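Local coordinates for protein mitomycin biosynthesis 6-O-methyltransferase (Streptomyces lavendulae, PDB 3GWZ) that methylates the quinone hydroxyl of 6-demethylmitomycins A and B with S-adenosyl-L-methionine in mitomycin biosynthesis, at residues A203-M217 / L227-A241. Residues are numbered along the deposited sequence; the frame is centred on the assembly and turned at random.
Sequences AATAVDIGGGRGSLM and LRGTLLERPPVAEEA. With SAH (S-adenosyl-L-homocysteine), chain G.
Glu233 OE2 is gripped from two sources: it accepts from Gly212 N at 2.7 Å and from the ribose O3' of S-adenosyl-L-homocysteine. Gly212 meets it on the anti side, 21° out of the carboxylate plane. Glu233 OE1 accepts from the ribose O2' of S-adenosyl-L-homocysteine at 2.7 Å and from the backbone N of Arg234. Both carboxylate oxygens are thus fixed, and the acid ties the glycine-rich loop to the ligand. This is the AdoMet-binding beta-alpha-beta unit of a class I methyltransferase. Strands 205-209 and 228-233 run parallel, joined through helix 215-223. Bonds alternate along the pair from Ala204 O to Leu232 N, and Gly210 N adds a weak one to Leu232 O. Strand 271-275 flanks 205-209 on its other edge. Gly210 O accepts a hydrogen bond from the ligand's amino N. Arg234 NE donates to O2' of S-adenosyl-L-homocysteine at 2.9 Å.

On the sheet face that carries Asp208 and Leu231, Leu231 CD1 lies against Gly214 CA at 3.5 Å. Farther along, Met217 SE lies 4.0 Å from Gly229 CA. Leu227 sends CD2 to Ala206 CB.

Arg213 extends from CG to NE and reaches Glu240 on helix 235-247. Arg213 NE and NH2 grip Glu240 OE1 side-on, NE at 2.8 Å, with the two flat groups 72° apart. From helix 173-197, Glu177 forms a salt bridge with Arg213 NH2, and Asn180 ND2 hydrogen-bonds to Glu240 OE1. At the opposite end of the strands, Thr205 CG2 stands 3.3 Å above the centre of the Arg228 guanidinium.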
loop_
_atom_site.group_PDB
_atom_site.type_symbol
_atom_site.label_atom_id
_atom_site.label_comp_id
_atom_site.label_asym_id
_atom_site.label_seq_id
_atom_site.Cartn_x
_atom_site.Cartn_y
_atom_site.Cartn_z
ATOM N N ALA A 203 16.313 34.287 -11.545
ATOM C CA ALA A 203 17.282 33.364 -12.124
ATOM C C ALA A 203 16.756 32.713 -13.392
ATOM O O ALA A 203 15.595 32.305 -13.458
ATOM C CB ALA A 203 17.679 32.295 -11.103
ATOM N N ALA A 204 17.620 32.617 -14.397
ATOM C CA ALA A 204 17.299 31.859 -15.596
ATOM C C ALA A 204 17.810 30.418 -15.501
ATOM O O ALA A 204 17.183 29.496 -16.017
ATOM C CB ALA A 204 17.863 32.549 -16.832
ATOM N N THR A 205 18.946 30.226 -14.830
ATOM C CA THR A 205 19.544 28.898 -14.711
ATOM C C THR A 205 19.923 28.573 -13.278
ATOM O O THR A 205 20.388 29.437 -12.536
ATOM C CB THR A 205 20.818 28.766 -15.547
ATOM O OG1 THR A 205 21.726 29.809 -15.179
ATOM C CG2 THR A 205 20.503 28.854 -17.057
ATOM N N ALA A 206 19.740 27.307 -12.910
ATOM C CA ALA A 206 20.101 26.808 -11.582
ATOM C C ALA A 206 20.870 25.490 -11.705
ATOM O O ALA A 206 20.625 24.690 -12.615
ATOM C CB ALA A 206 18.854 26.609 -10.751
ATOM N N VAL A 207 21.810 25.265 -10.795
ATOM C CA VAL A 207 22.538 24.008 -10.772
ATOM C C VAL A 207 22.488 23.416 -9.362
ATOM O O VAL A 207 22.848 24.088 -8.395
ATOM C CB VAL A 207 24.006 24.200 -11.180
ATOM C CG1 VAL A 207 24.783 22.918 -10.951
ATOM C CG2 VAL A 207 24.111 24.650 -12.643
ATOM N N ASP A 208 22.021 22.177 -9.242
ATOM C CA ASP A 208 22.020 21.513 -7.936
ATOM C C ASP A 208 23.177 20.539 -7.841
ATOM O O ASP A 208 23.210 19.508 -8.528
ATOM C CB ASP A 208 20.706 20.769 -7.656
ATOM C CG ASP A 208 20.556 20.400 -6.177
ATOM O OD1 ASP A 208 21.482 20.699 -5.394
ATOM O OD2 ASP A 208 19.516 19.828 -5.790
ATOM N N ILE A 209 24.115 20.872 -6.967
ATOM C CA ILE A 209 25.344 20.121 -6.825
ATOM C C ILE A 209 25.177 18.989 -5.818
ATOM O O ILE A 209 24.913 19.244 -4.651
ATOM C CB ILE A 209 26.466 21.042 -6.342
ATOM C CG1 ILE A 209 26.590 22.258 -7.268
ATOM C CG2 ILE A 209 27.787 20.275 -6.254
ATOM C CD1 ILE A 209 27.244 23.449 -6.602
ATOM N N GLY A 210 25.345 17.744 -6.265
ATOM C CA GLY A 210 25.098 16.597 -5.397
ATOM C C GLY A 210 23.633 16.552 -4.989
ATOM O O GLY A 210 23.301 16.330 -3.817
ATOM N N GLY A 211 22.756 16.747 -5.970
ATOM C CA GLY A 211 21.331 16.933 -5.724
ATOM C C GLY A 211 20.501 15.687 -5.438
ATOM O O GLY A 211 19.268 15.758 -5.431
ATOM N N GLY A 212 21.158 14.550 -5.205
ATOM C CA GLY A 212 20.446 13.319 -4.863
ATOM C C GLY A 212 19.489 12.861 -5.954
ATOM O O GLY A 212 19.852 12.834 -7.128
ATOM N N ARG A 213 18.259 12.506 -5.583
ATOM C CA ARG A 213 17.297 12.039 -6.576
ATOM C C ARG A 213 16.557 13.178 -7.258
ATOM O O ARG A 213 15.673 12.942 -8.074
ATOM C CB ARG A 213 16.300 11.051 -5.966
ATOM C CG ARG A 213 16.888 9.675 -5.761
ATOM C CD ARG A 213 15.918 8.757 -5.046
ATOM N NE ARG A 213 16.357 7.369 -5.135
ATOM C CZ ARG A 213 15.636 6.327 -4.732
ATOM N NH1 ARG A 213 14.428 6.508 -4.211
ATOM N NH2 ARG A 213 16.124 5.104 -4.862
ATOM N N GLY A 214 16.906 14.411 -6.910
ATOM C CA GLY A 214 16.429 15.557 -7.660
ATOM C C GLY A 214 15.150 16.221 -7.177
ATOM O O GLY A 214 14.616 17.078 -7.868
ATOM N N SER A 215 14.646 15.842 -6.003
ATOM C CA SER A 215 13.418 16.465 -5.500
ATOM C C SER A 215 13.557 17.978 -5.264
ATOM O O SER A 215 12.607 18.745 -5.471
ATOM C CB SER A 215 12.880 15.743 -4.250
ATOM O OG SER A 215 13.751 15.882 -3.142
ATOM N N LEU A 216 14.729 18.421 -4.832
ATOM C CA LEU A 216 14.931 19.852 -4.649
ATOM C C LEU A 216 14.815 20.586 -5.987
ATOM O O LEU A 216 14.087 21.575 -6.101
ATOM C CB LEU A 216 16.279 20.161 -3.992
ATOM C CG LEU A 216 16.571 21.663 -3.846
ATOM C CD1 LEU A 216 15.493 22.334 -3.006
ATOM C CD2 LEU A 216 17.959 21.912 -3.243
HETATM N N MSE A 217 15.534 20.108 -6.999
HETATM C CA MSE A 217 15.457 20.737 -8.322
HETATM C C MSE A 217 14.021 20.686 -8.863
HETATM O O MSE A 217 13.543 21.648 -9.474
HETATM C CB MSE A 217 16.438 20.088 -9.308
HETATM C CG MSE A 217 16.546 20.802 -10.658
HETATM SE SE MSE A 217 17.462 22.509 -10.484
HETATM C CE MSE A 217 15.970 23.624 -9.937
ATOM N N LEU A 227 12.504 28.960 -15.025
ATOM C CA LEU A 227 13.827 28.476 -14.647
ATOM C C LEU A 227 14.213 27.195 -15.387
ATOM O O LEU A 227 13.358 26.355 -15.670
ATOM C CB LEU A 227 13.861 28.229 -13.134
ATOM C CG LEU A 227 15.216 27.908 -12.508
ATOM C CD1 LEU A 227 16.171 29.086 -12.637
ATOM C CD2 LEU A 227 15.023 27.530 -11.046
ATOM N N ARG A 228 15.496 27.045 -15.707
ATOM C CA ARG A 228 15.985 25.756 -16.175
ATOM C C ARG A 228 17.138 25.303 -15.289
ATOM O O ARG A 228 17.817 26.123 -14.675
ATOM C CB ARG A 228 16.388 25.793 -17.649
ATOM C CG ARG A 228 17.784 26.282 -17.925
ATOM C CD ARG A 228 18.147 26.024 -19.385
ATOM N NE ARG A 228 19.454 26.571 -19.730
ATOM C CZ ARG A 228 19.656 27.831 -20.109
ATOM N NH1 ARG A 228 18.632 28.673 -20.189
ATOM N NH2 ARG A 228 20.880 28.251 -20.402
ATOM N N GLY A 229 17.356 24.000 -15.217
ATOM C CA GLY A 229 18.285 23.481 -14.231
ATOM C C GLY A 229 19.230 22.418 -14.731
ATOM O O GLY A 229 19.049 21.862 -15.817
ATOM N N THR A 230 20.254 22.150 -13.927
ATOM C CA THR A 230 21.151 21.040 -14.167
ATOM C C THR A 230 21.343 20.326 -12.848
ATOM O O THR A 230 21.623 20.960 -11.833
ATOM C CB THR A 230 22.527 21.519 -14.667
ATOM O OG1 THR A 230 22.362 22.272 -15.871
ATOM C CG2 THR A 230 23.439 20.327 -14.933
ATOM N N LEU A 231 21.177 19.012 -12.861
ATOM C CA LEU A 231 21.420 18.216 -11.665
ATOM C C LEU A 231 22.718 17.435 -11.816
ATOM O O LEU A 231 22.846 16.606 -12.716
ATOM C CB LEU A 231 20.272 17.243 -11.431
ATOM C CG LEU A 231 20.540 16.508 -10.117
ATOM C CD1 LEU A 231 19.380 16.664 -9.175
ATOM C CD2 LEU A 231 20.894 15.065 -10.381
ATOM N N LEU A 232 23.669 17.706 -10.927
ATOM C CA LEU A 232 24.962 17.034 -10.922
ATOM C C LEU A 232 24.990 15.989 -9.810
ATOM O O LEU A 232 24.756 16.318 -8.654
ATOM C CB LEU A 232 26.069 18.068 -10.690
ATOM C CG LEU A 232 27.487 17.617 -10.328
ATOM C CD1 LEU A 232 28.066 16.730 -11.405
ATOM C CD2 LEU A 232 28.372 18.839 -10.112
ATOM N N GLU A 233 25.282 14.739 -10.161
ATOM C CA GLU A 233 25.367 13.646 -9.180
ATOM C C GLU A 233 26.311 12.548 -9.660
ATOM O O GLU A 233 26.651 12.480 -10.851
ATOM C CB GLU A 233 23.981 13.022 -8.921
ATOM C CG GLU A 233 23.297 13.498 -7.645
ATOM C CD GLU A 233 23.958 12.953 -6.401
ATOM O OE1 GLU A 233 24.824 12.064 -6.529
ATOM O OE2 GLU A 233 23.617 13.413 -5.297
ATOM N N ARG A 234 26.725 11.690 -8.728
ATOM C CA ARG A 234 27.416 10.452 -9.077
ATOM C C ARG A 234 26.591 9.686 -10.112
ATOM O O ARG A 234 25.359 9.624 -10.021
ATOM C CB ARG A 234 27.617 9.579 -7.835
ATOM C CG ARG A 234 28.286 10.291 -6.671
ATOM C CD ARG A 234 28.685 9.288 -5.596
ATOM N NE ARG A 234 27.531 8.769 -4.852
ATOM C CZ ARG A 234 27.551 7.651 -4.128
ATOM N NH1 ARG A 234 28.653 6.904 -4.086
ATOM N NH2 ARG A 234 26.466 7.259 -3.466
ATOM N N PRO A 235 27.268 9.089 -11.096
ATOM C CA PRO A 235 26.591 8.481 -12.251
ATOM C C PRO A 235 25.376 7.596 -11.930
ATOM O O PRO A 235 24.330 7.779 -12.563
ATOM C CB PRO A 235 27.709 7.670 -12.918
ATOM C CG PRO A 235 28.942 8.473 -12.633
ATOM C CD PRO A 235 28.738 9.070 -11.244
ATOM N N PRO A 236 25.497 6.648 -10.985
ATOM C CA PRO A 236 24.316 5.820 -10.695
ATOM C C PRO A 236 23.164 6.634 -10.110
ATOM O O PRO A 236 22.002 6.395 -10.437
ATOM C CB PRO A 236 24.818 4.825 -9.640
ATOM C CG PRO A 236 26.305 4.921 -9.672
ATOM C CD PRO A 236 26.642 6.306 -10.125
ATOM N N VAL A 237 23.492 7.575 -9.231
ATOM C CA VAL A 237 22.482 8.392 -8.576
ATOM C C VAL A 237 21.857 9.340 -9.594
ATOM O O VAL A 237 20.650 9.593 -9.570
ATOM C CB VAL A 237 23.106 9.189 -7.400
ATOM C CG1 VAL A 237 22.046 9.960 -6.651
ATOM C CG2 VAL A 237 23.854 8.232 -6.455
ATOM N N ALA A 238 22.683 9.854 -10.502
ATOM C CA ALA A 238 22.193 10.759 -11.543
ATOM C C ALA A 238 21.076 10.113 -12.364
ATOM O O ALA A 238 20.102 10.773 -12.734
ATOM C CB ALA A 238 23.332 11.200 -12.449
ATOM N N GLU A 239 21.217 8.825 -12.652
ATOM C CA GLU A 239 20.179 8.112 -13.404
ATOM C C GLU A 239 18.880 8.002 -12.610
ATOM O O GLU A 239 17.785 8.072 -13.174
ATOM C CB GLU A 239 20.668 6.732 -13.852
ATOM C CG GLU A 239 21.776 6.796 -14.910
ATOM C CD GLU A 239 21.428 7.727 -16.069
ATOM O OE1 GLU A 239 20.319 7.589 -16.632
ATOM O OE2 GLU A 239 22.264 8.597 -16.412
ATOM N N GLU A 240 18.990 7.836 -11.297
ATOM C CA GLU A 240 17.794 7.837 -10.465
ATOM C C GLU A 240 17.117 9.206 -10.515
ATOM O O GLU A 240 15.895 9.297 -10.615
ATOM C CB GLU A 240 18.128 7.440 -9.026
ATOM C CG GLU A 240 18.694 6.025 -8.902
ATOM C CD GLU A 240 19.093 5.683 -7.474
ATOM O OE1 GLU A 240 18.481 6.232 -6.525
ATOM O OE2 GLU A 240 20.024 4.868 -7.302
ATOM N N ALA A 241 17.908 10.272 -10.453
ATOM C CA ALA A 241 17.363 11.618 -10.578
ATOM C C ALA A 241 16.702 11.814 -11.930
ATOM O O ALA A 241 15.658 12.471 -12.030
ATOM C CB ALA A 241 18.445 12.681 -10.356
HETATM N N SAH G . 21.306 17.038 -2.094
HETATM C CA SAH G . 20.567 15.755 -1.833
HETATM C CB SAH G . 21.475 14.589 -1.393
HETATM C CG SAH G . 22.305 14.810 -0.113
HETATM S SD SAH G . 23.207 13.337 0.350
HETATM C C SAH G . 19.515 15.993 -0.787
HETATM O O SAH G . 18.599 15.176 -0.645
HETATM O OXT SAH G . 19.544 17.002 -0.070
HETATM C "C5'" SAH G . 24.802 13.729 -0.342
HETATM C "C4'" SAH G . 24.930 13.398 -1.843
HETATM O "O4'" SAH G . 26.254 13.659 -2.365
HETATM C "C3'" SAH G . 24.618 11.954 -2.250
HETATM O "O3'" SAH G . 23.441 11.945 -3.074
HETATM C "C2'" SAH G . 25.822 11.476 -3.066
HETATM O "O2'" SAH G . 25.468 10.754 -4.253
HETATM C "C1'" SAH G . 26.465 12.777 -3.487
HETATM N N9 SAH G . 27.924 12.703 -3.723
HETATM C C8 SAH G . 28.848 12.180 -2.887
HETATM N N7 SAH G . 30.094 12.316 -3.409
HETATM C C5 SAH G . 29.959 12.954 -4.597
HETATM C C6 SAH G . 30.871 13.425 -5.657
HETATM N N6 SAH G . 32.202 13.217 -5.515
HETATM N N1 SAH G . 30.332 14.043 -6.744
HETATM C C2 SAH G . 29.010 14.235 -6.861
HETATM N N3 SAH G . 28.119 13.834 -5.930
HETATM C C4 SAH G . 28.531 13.205 -4.801
HETATM O O HOH W 1 21.428 24.817 -15.521
#